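Local coordinates for glucose dehydrogenase (Haloferax mediterranei, PDB 2B5W), which catalyses the zinc-dependent oxidation of D-glucose and other aldose sugars with NAD(+) or, preferentially, NADP(+) as electron acceptor, and works as a homodimer, at the interface of chains A and B. Numbering follows the deposited sequence. Chains: chain A/B, glucose dehydrogenase.

The interface of chains A and B. Residues chain A 161, 164-165, 167-169, 297; chain B 160-161, 164-165, 167, 299.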
ATOM      1  N   HIS A 161       1.397   9.389  -2.746  1.00 15.30           N
ATOM      2  CA  HIS A 161       1.216   7.968  -2.990  1.00 16.07           C
ATOM      3  C   HIS A 161       0.522   7.244  -1.838  1.00 16.51           C
ATOM      4  O   HIS A 161      -0.357   6.431  -2.056  1.00 16.76           O
ATOM      5  CB  HIS A 161       2.538   7.287  -3.327  1.00 16.75           C
ATOM      6  CG  HIS A 161       3.086   7.687  -4.650  1.00 17.40           C
ATOM      7  ND1 HIS A 161       3.149   6.808  -5.715  1.00 23.80           N
ATOM      8  CD2 HIS A 161       3.632   8.845  -5.088  1.00 17.27           C
ATOM      9  CE1 HIS A 161       3.659   7.437  -6.766  1.00 28.27           C
ATOM     10  NE2 HIS A 161       3.984   8.667  -6.405  1.00 18.25           N
ATOM     11  N   ALA A 164      -3.033   8.243  -2.017  1.00 16.91           N
ATOM     12  CA  ALA A 164      -3.664   7.584  -3.163  1.00 17.57           C
ATOM     13  C   ALA A 164      -4.153   6.193  -2.780  1.00 16.99           C
ATOM     14  O   ALA A 164      -5.227   5.743  -3.250  1.00 18.23           O
ATOM     15  CB  ALA A 164      -2.706   7.509  -4.361  1.00 18.45           C
ATOM     16  N   SER A 165      -3.382   5.484  -1.956  1.00 16.43           N
ATOM     17  CA  SER A 165      -3.777   4.148  -1.528  1.00 14.54           C
ATOM     18  C   SER A 165      -5.082   4.099  -0.772  1.00 16.30           C
ATOM     19  O   SER A 165      -5.654   3.003  -0.660  1.00 16.89           O
ATOM     20  CB  SER A 165      -2.695   3.456  -0.691  1.00 18.17           C
ATOM     21  OG  SER A 165      -2.721   3.914   0.663  1.00 18.18           O
ATOM     22  N   SER A 167      -7.679   6.189  -1.488  1.00 17.05           N
ATOM     23  CA  SER A 167      -8.627   6.988  -2.286  1.00 17.38           C
ATOM     24  C   SER A 167      -9.862   6.243  -2.764  1.00 18.52           C
ATOM     25  O   SER A 167     -10.774   6.888  -3.311  1.00 23.02           O
ATOM     26  CB  SER A 167      -7.919   7.654  -3.475  1.00 21.86           C
ATOM     27  OG  SER A 167      -7.409   6.726  -4.427  1.00 19.91           O
ATOM     28  N   ALA A 168      -9.904   4.936  -2.580  1.00 18.08           N
ATOM     29  CA  ALA A 168     -11.065   4.132  -2.966  1.00 19.84           C
ATOM     30  C   ALA A 168     -12.186   4.171  -1.922  1.00 23.88           C
ATOM     31  O   ALA A 168     -13.282   3.662  -2.171  1.00 24.49           O
ATOM     32  CB  ALA A 168     -10.653   2.699  -3.295  1.00 20.51           C
ATOM     33  N   PHE A 169     -11.927   4.760  -0.765  1.00 20.40           N
ATOM     34  CA  PHE A 169     -12.958   4.905   0.275  1.00 16.79           C
ATOM     35  C   PHE A 169     -12.893   6.321   0.873  1.00 21.24           C
ATOM     36  O   PHE A 169     -12.046   7.127   0.526  0.50 10.96           O
ATOM     37  CB  PHE A 169     -12.868   3.775   1.301  1.00 21.45           C
ATOM     38  CG  PHE A 169     -11.685   3.859   2.215  1.00 18.54           C
ATOM     39  CD1 PHE A 169     -10.421   3.489   1.761  1.00 16.38           C
ATOM     40  CD2 PHE A 169     -11.834   4.280   3.546  1.00 20.21           C
ATOM     41  CE1 PHE A 169      -9.302   3.561   2.614  1.00 16.52           C
ATOM     42  CE2 PHE A 169     -10.747   4.329   4.388  1.00 18.37           C
ATOM     43  CZ  PHE A 169      -9.480   3.997   3.936  1.00 16.88           C
ATOM     44  N   ALA A 297      -2.569  -0.409   4.497  1.00 16.91           N
ATOM     45  CA  ALA A 297      -1.598  -0.323   3.415  1.00 17.27           C
ATOM     46  C   ALA A 297      -0.232   0.104   3.891  1.00 18.58           C
ATOM     47  O   ALA A 297      -0.105   0.830   4.887  1.00 17.82           O
ATOM     48  CB  ALA A 297      -2.091   0.653   2.322  1.00 17.26           C
TER
ATOM     49  N   GLU B 160      -9.715  -2.818  -6.650  1.00 17.67           N
ATOM     50  CA  GLU B 160      -9.986  -1.371  -6.551  1.00 18.10           C
ATOM     51  C   GLU B 160      -8.954  -0.678  -5.639  1.00 15.73           C
ATOM     52  O   GLU B 160      -8.387   0.370  -5.999  1.00 16.76           O
ATOM     53  CB  GLU B 160     -11.390  -1.122  -6.023  1.00 18.45           C
ATOM     54  CG  GLU B 160     -11.809   0.344  -6.125  1.00 21.73           C
ATOM     55  CD  GLU B 160     -13.159   0.661  -5.502  1.00 28.67           C
ATOM     56  OE1 GLU B 160     -13.531   0.054  -4.476  1.00 27.01           O
ATOM     57  OE2 GLU B 160     -13.775   1.632  -5.984  1.00 32.62           O
ATOM     58  N   HIS B 161      -8.733  -1.230  -4.456  1.00 15.30           N
ATOM     59  CA  HIS B 161      -7.828  -0.615  -3.500  1.00 16.07           C
ATOM     60  C   HIS B 161      -6.358  -0.754  -3.891  1.00 16.51           C
ATOM     61  O   HIS B 161      -5.596   0.190  -3.789  1.00 16.76           O
ATOM     62  CB  HIS B 161      -8.057  -1.149  -2.091  1.00 16.75           C
ATOM     63  CG  HIS B 161      -9.353  -0.718  -1.501  1.00 17.40           C
ATOM     64  ND1 HIS B 161      -9.419   0.165  -0.439  1.00 23.80           N
ATOM     65  CD2 HIS B 161     -10.630  -1.062  -1.782  1.00 17.27           C
ATOM     66  CE1 HIS B 161     -10.691   0.384  -0.137  1.00 28.27           C
ATOM     67  NE2 HIS B 161     -11.447  -0.368  -0.921  1.00 18.25           N
ATOM     68  N   ALA B 164      -5.828   1.612  -6.681  1.00 16.91           N
ATOM     69  CA  ALA B 164      -5.836   2.982  -6.164  1.00 17.57           C
ATOM     70  C   ALA B 164      -4.452   3.377  -5.667  1.00 16.99           C
ATOM     71  O   ALA B 164      -4.024   4.546  -5.832  1.00 18.23           O
ATOM     72  CB  ALA B 164      -6.879   3.151  -5.048  1.00 18.45           C
ATOM     73  N   SER B 165      -3.743   2.440  -5.038  1.00 16.43           N
ATOM     74  CA  SER B 165      -2.403   2.725  -4.539  1.00 14.54           C
ATOM     75  C   SER B 165      -1.416   3.128  -5.607  1.00 16.30           C
ATOM     76  O   SER B 165      -0.371   3.697  -5.254  1.00 16.89           O
ATOM     77  CB  SER B 165      -1.816   1.559  -3.736  1.00 18.17           C
ATOM     78  OG  SER B 165      -1.293   0.549  -4.603  1.00 18.18           O
ATOM     79  N   SER B 167      -2.334   4.946  -8.341  1.00 17.05           N
ATOM     80  CA  SER B 167      -3.023   5.968  -9.150  1.00 17.38           C
ATOM     81  C   SER B 167      -2.335   7.322  -9.209  1.00 18.52           C
ATOM     82  O   SER B 167      -2.777   8.182  -9.991  1.00 23.02           O
ATOM     83  CB  SER B 167      -4.481   6.136  -8.697  1.00 21.86           C
ATOM     84  OG  SER B 167      -4.612   6.642  -7.373  1.00 19.91           O
ATOM     85  N   VAL B 299      -1.269  -3.809   0.004  1.00 16.44           N
ATOM     86  CA  VAL B 299      -2.588  -3.396   0.387  1.00 16.90           C
ATOM     87  C   VAL B 299      -3.404  -4.620   0.819  1.00 16.40           C
ATOM     88  O   VAL B 299      -3.623  -5.551   0.027  1.00 17.13           O
ATOM     89  CB  VAL B 299      -3.299  -2.652  -0.769  1.00 16.40           C
ATOM     90  CG1 VAL B 299      -4.662  -2.164  -0.345  1.00 22.11           C
ATOM     91  CG2 VAL B 299      -2.494  -1.464  -1.271  1.00 17.33           C
TER
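The C-terminal ends of helix 149-164 from both chains meet about the two-fold axis, together with the loops that follow them, while strand 297-300 of each chain pairs with its twin alongside. At the axis A:Ser165 CA lies 3.6 Å from B:Ser165 CA, an approach that the small side chains permit. Two carbonyl oxygens face each other here, A:Ala164 O and B:Ala164 O at 3.1 Å; both can only accept, so the approach is a clash and probably unfavourable, a cost likely to be partly offset within each chain. A:Ser167 OG, at a chi1 of 65° between the backbone N and the carbonyl carbon, gives a 2.7 Å hydrogen bond to A:Ala164 O, in the carbonyl plane and on a lone pair, and caps the helix end; B:Ser167 OG does the same to B:Ala164 O. Farther from the axis, the methyl A:Ala168 CB sits over the centre of the B:His161 ring, 3.8 Å from its centroid, a CH-pi contact. The same methyl touches B:Glu160 CG at 3.9 Å, the glutamate chain running extended past it. A:Phe169 crosses the imidazole at about a right angle, A:Phe169 CD1 meeting B:His161 CE1 at 3.6 Å. An alanine in place of B:His161 would probably loosen the loop carrying A:Ala168 and A:Phe169, losing both the face under the methyl and the contact of CE1 with the phenyl ring. Antiparallel bridging of A:Ala297 with B:Val299 carries the sheet across the homodimer boundary, joining this patch to the Rossmann-type nucleotide-binding domains.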